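Local structure of nucleoporin nup120 (Schizosaccharomyces pombe, 4GQ2) at residues G308-Y313 / L364-K369. The protein serves as a structural component of the nuclear pore complex, whose nucleoporins can also dock transiently associated nuclear transport factors. Numbering follows the deposited sequence.
Sequences GSFSIY and LIIAWK
Phe310 meets Leu364 and Ile366 through carbon alone, and the polar grip lies at the far end of the second strand, where Lys369 NZ is held by a salt bridge to Glu519 and a hydrogen bond to the carbonyl O of Ile520. No hydrogen bond joins 308-313 to 364-369; even the nearest backbones, at Phe310 and Leu364, lie 9.4 Å apart between CA atoms, a gap filled by the phenylalanine ring from one side and the leucine fork from the other. One branch of Leu364 rests over a face of the Phe310 ring: CD2 sits 3.9 Å from the ring centroid and 17° off the ring normal, a CH-pi contact, displaced from the centre toward the rim at CG. Leucine suits the position because its fork offers a methyl to a flat surface; CG stands anti to the backbone N (chi1 -172°), which carries the fork across to the ring. The side chains of Ile366 and Phe310 come from opposite directions, and Ile366 CD1 reaches Phe310 CE1 at 3.7 Å, obliquely to the ring. The other branch of Ile366 serves a second aromatic: CG2 lies 3.1 Å above the plane of the Trp368 ring, off-centre, so a beta-branched residue can touch two rings at once. All three touching residues are buried, as befits apolar packing between two blades of the beta-propeller. Strand 297-302 pairs beside 309-317 and brings Tyr301 to the Phe310 ring, while 346-354, next to 361-370, adds Phe350 edge-to-face with it and Leu347 against Ile366.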
ATOM      1  N   GLY A 308     -34.127  22.763  15.344  1.00 65.69           N
ATOM      2  CA  GLY A 308     -34.763  22.195  16.528  1.00 59.26           C
ATOM      3  C   GLY A 308     -34.014  22.395  17.831  1.00 58.29           C
ATOM      4  O   GLY A 308     -33.157  23.271  17.945  1.00 57.42           O
ATOM      5  N   SER A 309     -34.358  21.574  18.819  1.00 53.14           N
ATOM      6  CA  SER A 309     -33.746  21.620  20.141  1.00 54.83           C
ATOM      7  C   SER A 309     -33.899  20.258  20.801  1.00 51.53           C
ATOM      8  O   SER A 309     -34.595  19.390  20.279  1.00 55.12           O
ATOM      9  CB  SER A 309     -34.392  22.711  21.005  1.00 59.02           C
ATOM     10  OG  SER A 309     -35.795  22.531  21.110  1.00 65.74           O
ATOM     11  N   PHE A 310     -33.251  20.074  21.945  1.00 48.76           N
ATOM     12  CA  PHE A 310     -33.248  18.781  22.616  1.00 62.53           C
ATOM     13  C   PHE A 310     -33.604  18.896  24.096  1.00 66.28           C
ATOM     14  O   PHE A 310     -33.261  19.880  24.750  1.00 56.24           O
ATOM     15  CB  PHE A 310     -31.880  18.111  22.473  1.00 65.60           C
ATOM     16  CG  PHE A 310     -31.550  17.675  21.070  1.00 58.45           C
ATOM     17  CD1 PHE A 310     -30.919  18.544  20.185  1.00 60.09           C
ATOM     18  CD2 PHE A 310     -31.851  16.386  20.641  1.00 65.63           C
ATOM     19  CE1 PHE A 310     -30.609  18.142  18.896  1.00 62.26           C
ATOM     20  CE2 PHE A 310     -31.540  15.974  19.355  1.00 60.93           C
ATOM     21  CZ  PHE A 310     -30.917  16.854  18.482  1.00 56.96           C
ATOM     22  N   SER A 311     -34.286  17.877  24.615  1.00 70.65           N
ATOM     23  CA  SER A 311     -34.616  17.797  26.035  1.00 64.55           C
ATOM     24  C   SER A 311     -33.998  16.564  26.682  1.00 66.82           C
ATOM     25  O   SER A 311     -33.799  15.545  26.024  1.00 79.09           O
ATOM     26  CB  SER A 311     -36.132  17.772  26.233  1.00 59.81           C
ATOM     27  OG  SER A 311     -36.699  19.045  25.999  1.00 67.16           O
ATOM     28  N   ILE A 312     -33.690  16.669  27.972  1.00 73.88           N
ATOM     29  CA  ILE A 312     -33.291  15.512  28.772  1.00 69.25           C
ATOM     30  C   ILE A 312     -34.286  15.311  29.920  1.00 74.27           C
ATOM     31  O   ILE A 312     -34.728  16.276  30.543  1.00100.62           O
ATOM     32  CB  ILE A 312     -31.838  15.631  29.293  1.00 70.88           C
ATOM     33  CG1 ILE A 312     -30.842  15.498  28.129  1.00 75.52           C
ATOM     34  CG2 ILE A 312     -31.552  14.580  30.364  1.00 58.79           C
ATOM     35  CD1 ILE A 312     -29.382  15.690  28.504  1.00 62.39           C
ATOM     36  N   TYR A 313     -34.643  14.055  30.173  1.00 63.98           N
ATOM     37  CA  TYR A 313     -35.559  13.693  31.243  1.00 60.58           C
ATOM     38  C   TYR A 313     -34.944  12.622  32.132  1.00 65.17           C
ATOM     39  O   TYR A 313     -34.251  11.728  31.647  1.00 72.65           O
ATOM     40  CB  TYR A 313     -36.872  13.156  30.670  1.00 62.51           C
ATOM     41  CG  TYR A 313     -37.716  14.169  29.931  1.00 77.89           C
ATOM     42  CD1 TYR A 313     -37.429  14.509  28.611  1.00 68.85           C
ATOM     43  CD2 TYR A 313     -38.819  14.772  30.542  1.00 82.54           C
ATOM     44  CE1 TYR A 313     -38.202  15.430  27.926  1.00 68.21           C
ATOM     45  CE2 TYR A 313     -39.604  15.694  29.859  1.00 74.17           C
ATOM     46  CZ  TYR A 313     -39.287  16.016  28.551  1.00 71.73           C
ATOM     47  OH  TYR A 313     -40.043  16.929  27.852  1.00 78.32           O
ATOM     48  N   LEU A 364     -24.020  14.598  24.239  1.00 50.66           N
ATOM     49  CA  LEU A 364     -24.972  14.338  23.164  1.00 52.49           C
ATOM     50  C   LEU A 364     -24.311  14.442  21.791  1.00 51.14           C
ATOM     51  O   LEU A 364     -23.883  15.523  21.373  1.00 48.93           O
ATOM     52  CB  LEU A 364     -26.177  15.286  23.251  1.00 50.01           C
ATOM     53  CG  LEU A 364     -27.348  14.988  22.300  1.00 58.94           C
ATOM     54  CD1 LEU A 364     -28.212  13.855  22.832  1.00 62.47           C
ATOM     55  CD2 LEU A 364     -28.198  16.230  22.060  1.00 68.02           C
ATOM     56  N   ILE A 365     -24.227  13.306  21.104  1.00 50.73           N
ATOM     57  CA  ILE A 365     -23.678  13.248  19.746  1.00 49.57           C
ATOM     58  C   ILE A 365     -24.837  13.261  18.752  1.00 45.79           C
ATOM     59  O   ILE A 365     -25.795  12.499  18.892  1.00 47.10           O
ATOM     60  CB  ILE A 365     -22.792  11.995  19.530  1.00 48.80           C
ATOM     61  CG1 ILE A 365     -21.719  11.902  20.621  1.00 49.45           C
ATOM     62  CG2 ILE A 365     -22.130  12.029  18.156  1.00 43.84           C
ATOM     63  CD1 ILE A 365     -21.252  10.492  20.911  1.00 48.05           C
ATOM     64  N   ILE A 366     -24.742  14.134  17.758  1.00 45.22           N
ATOM     65  CA  ILE A 366     -25.812  14.338  16.790  1.00 52.15           C
ATOM     66  C   ILE A 366     -25.268  14.226  15.372  1.00 51.13           C
ATOM     67  O   ILE A 366     -24.228  14.806  15.064  1.00 54.13           O
ATOM     68  CB  ILE A 366     -26.443  15.741  16.944  1.00 60.35           C
ATOM     69  CG1 ILE A 366     -26.645  16.102  18.423  1.00 62.94           C
ATOM     70  CG2 ILE A 366     -27.748  15.827  16.169  1.00 51.33           C
ATOM     71  CD1 ILE A 366     -26.971  17.563  18.667  1.00 66.74           C
ATOM     72  N   ALA A 367     -25.989  13.498  14.516  1.00 56.35           N
ATOM     73  CA  ALA A 367     -25.654  13.371  13.091  1.00 47.47           C
ATOM     74  C   ALA A 367     -26.675  14.084  12.206  1.00 49.39           C
ATOM     75  O   ALA A 367     -27.884  13.846  12.313  1.00 50.82           O
ATOM     76  CB  ALA A 367     -25.549  11.903  12.688  1.00 47.49           C
ATOM     77  N   TRP A 368     -26.171  14.942  11.324  1.00 49.08           N
ATOM     78  CA  TRP A 368     -27.001  15.713  10.409  1.00 48.40           C
ATOM     79  C   TRP A 368     -26.805  15.276   8.995  1.00 47.53           C
ATOM     80  O   TRP A 368     -25.695  14.936   8.587  1.00 56.74           O
ATOM     81  CB  TRP A 368     -26.709  17.204  10.552  1.00 51.44           C
ATOM     82  CG  TRP A 368     -27.053  17.706  11.927  1.00 45.47           C
ATOM     83  CD1 TRP A 368     -26.193  17.882  13.005  1.00 53.38           C
ATOM     84  CD2 TRP A 368     -28.383  18.068  12.436  1.00 48.27           C
ATOM     85  NE1 TRP A 368     -26.876  18.333  14.108  1.00 59.86           N
ATOM     86  CE2 TRP A 368     -28.192  18.467  13.836  1.00 51.75           C
ATOM     87  CE3 TRP A 368     -29.665  18.115  11.887  1.00 48.79           C
ATOM     88  CZ2 TRP A 368     -29.250  18.885  14.636  1.00 50.49           C
ATOM     89  CZ3 TRP A 368     -30.726  18.537  12.702  1.00 50.43           C
ATOM     90  CH2 TRP A 368     -30.521  18.914  14.044  1.00 51.78           C
ATOM     91  N   LYS A 369     -27.889  15.313   8.232  1.00 48.75           N
ATOM     92  CA  LYS A 369     -27.934  14.760   6.887  1.00 53.82           C
ATOM     93  C   LYS A 369     -28.439  15.806   5.904  1.00 59.90           C
ATOM     94  O   LYS A 369     -29.340  16.584   6.222  1.00 53.79           O
ATOM     95  CB  LYS A 369     -28.863  13.540   6.889  1.00 55.07           C
ATOM     96  CG  LYS A 369     -29.115  12.870   5.547  1.00 56.35           C
ATOM     97  CD  LYS A 369     -30.066  11.693   5.725  1.00 49.72           C
ATOM     98  CE  LYS A 369     -30.007  10.744   4.537  1.00 55.38           C
ATOM     99  NZ  LYS A 369     -30.280   9.329   4.939  1.00 53.87           N
TER